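Methyltransferase (Pectobacterium atrosepticum SCRI1043, PDB 2P7I) transfers a methyl group from S-adenosylmethionine to an acceptor that the structure alone does not show. Local coordinates at the interface of chains A and B. Numbering follows the deposited sequence. Chains: chain A/B, Hypothetical protein.

The interface of chains A and B. Residues chain A 218, 221-222, 225-226, 229; chain B 151, 155, 203-204, 208.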
# COMPACT_ATOMS: atom_id res chain seq x y z
N LEU A 218 21.35 12.97 4.33
CA LEU A 218 20.00 13.04 4.89
C LEU A 218 19.93 13.99 6.12
O LEU A 218 20.76 13.90 7.04
CB LEU A 218 19.54 11.63 5.29
CG LEU A 218 19.55 10.52 4.21
CD1 LEU A 218 18.97 9.22 4.76
CD2 LEU A 218 18.79 10.91 2.95
N GLU A 221 15.06 16.78 8.95
CA GLU A 221 13.76 17.01 8.33
C GLU A 221 13.38 15.83 7.47
O GLU A 221 12.20 15.44 7.47
CB GLU A 221 13.77 18.32 7.53
CG GLU A 221 13.95 19.56 8.41
CD GLU A 221 15.42 19.82 8.84
OE1 GLU A 221 16.37 19.29 8.20
OE2 GLU A 221 15.61 20.55 9.84
N TYR A 222 14.36 15.23 6.77
CA TYR A 222 14.14 13.97 6.03
C TYR A 222 13.64 12.91 6.99
O TYR A 222 12.67 12.21 6.70
CB TYR A 222 15.37 13.48 5.22
CG TYR A 222 15.16 12.11 4.51
CD1 TYR A 222 14.54 12.03 3.26
CD2 TYR A 222 15.60 10.94 5.06
CE1 TYR A 222 14.36 10.78 2.60
CE2 TYR A 222 15.40 9.69 4.43
CZ TYR A 222 14.78 9.62 3.19
OH TYR A 222 14.60 8.37 2.58
N GLY A 225 10.14 13.53 7.95
CA GLY A 225 9.32 13.19 6.79
C GLY A 225 9.06 11.70 6.73
O GLY A 225 7.97 11.25 6.38
N CYS A 226 10.08 10.90 7.04
CA CYS A 226 9.90 9.45 7.06
C CYS A 226 8.95 9.00 8.16
O CYS A 226 8.27 8.01 8.01
CB CYS A 226 11.22 8.72 7.26
SG CYS A 226 12.36 8.87 5.83
N LEU A 229 5.38 10.08 6.90
CA LEU A 229 4.90 9.19 5.84
C LEU A 229 4.62 7.79 6.34
O LEU A 229 3.67 7.15 5.91
CB LEU A 229 5.87 9.20 4.65
CG LEU A 229 5.31 8.46 3.41
CD1 LEU A 229 4.18 9.33 2.80
CD2 LEU A 229 6.41 8.16 2.40
N ILE B 151 7.87 12.16 0.72
CA ILE B 151 8.63 12.60 1.87
C ILE B 151 8.90 14.11 1.73
O ILE B 151 8.71 14.86 2.66
CB ILE B 151 9.95 11.82 2.01
CG1 ILE B 151 9.61 10.36 2.38
CG2 ILE B 151 10.86 12.50 3.06
CD1 ILE B 151 10.79 9.39 2.35
N MSE B 155 7.74 17.10 4.23
CA MSE B 155 8.73 18.05 4.66
C MSE B 155 8.32 19.51 4.35
O MSE B 155 8.95 20.44 4.84
CB MSE B 155 10.07 17.71 3.96
CG MSE B 155 10.82 16.55 4.53
SE MSE B 155 12.34 16.12 3.34
CE MSE B 155 13.45 17.49 3.87
N ALA B 203 13.02 5.70 -2.44
CA ALA B 203 12.83 6.37 -1.15
C ALA B 203 13.76 7.56 -0.96
O ALA B 203 13.59 8.32 -0.01
CB ALA B 203 12.96 5.37 -0.00
N LEU B 204 14.70 7.76 -1.88
CA LEU B 204 15.63 8.87 -1.82
C LEU B 204 15.48 9.75 -3.05
O LEU B 204 15.08 9.28 -4.11
CB LEU B 204 17.05 8.33 -1.74
CG LEU B 204 17.26 7.32 -0.60
CD1 LEU B 204 18.40 6.37 -0.95
CD2 LEU B 204 17.51 8.05 0.73
N GLN B 208 20.17 12.86 -3.57
CA GLN B 208 20.67 11.92 -2.57
C GLN B 208 21.25 10.65 -3.20
O GLN B 208 22.26 10.11 -2.72
CB GLN B 208 19.57 11.52 -1.58
CG GLN B 208 19.00 12.68 -0.77
CD GLN B 208 17.76 12.26 0.04
OE1 GLN B 208 16.89 11.55 -0.46
NE2 GLN B 208 17.69 12.71 1.29
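Helix 220-230 of chain A, with A:Leu218 from the loop before it, packs against helix 147-154 of chain B, the loop residue B:Met155 just beyond that helix, the loop at B:Ala203 and B:Leu204, and helix 206-214. A:Tyr222 is the central insertion, with 76 Å² of its surface hidden by chain B. Its ring stands anti to the backbone N (chi1 177°), which carries the phenol from helix 220-230 to the B:Ala203 loop. There the hydroxyl OH donates to B:Ala203 O at 2.8 Å. The bond is not aimed at a lone pair: the C=O...donor angle is 133°. OH lies 47° above the carbonyl plane, although the acceptor oxygen itself sits in the plane of the ring, at its edge.

Chain A brackets the same ring, with A:Cys226 SG over one face and A:Leu218 CD2 over the other, both displaced toward the rim, an arrangement that should limit its rotation. From chain B, B:Ile151 flanks the CD1/CE1 edge from the side of the A:Cys226 face. It puts CG2 3.7 Å from A:Tyr222 CD1, while its CD1 reaches both A:Tyr222 CE1 and A:Cys226 SG. The B:Gln208 amide is modelled on the A:Leu218 side, steeply turned to the ring, with NE2 above the rim; NE2 is implausibly near A:Leu218 CD2, so this placement is doubtful. Selenomethionine B:Met155 bends at chi3, bringing CE to 3.8 Å from A:Glu221 CB. Its SE lies 3.9 Å from A:Tyr222 CA.

The two-fold symmetric interface joins two of the four copies in the deposited assembly; the structure alone does not show the biological oligomer. Beside the tyrosine hydroxyl, methyl CD2 of B:Leu204 lies 3.5 Å from A:Tyr222 OH.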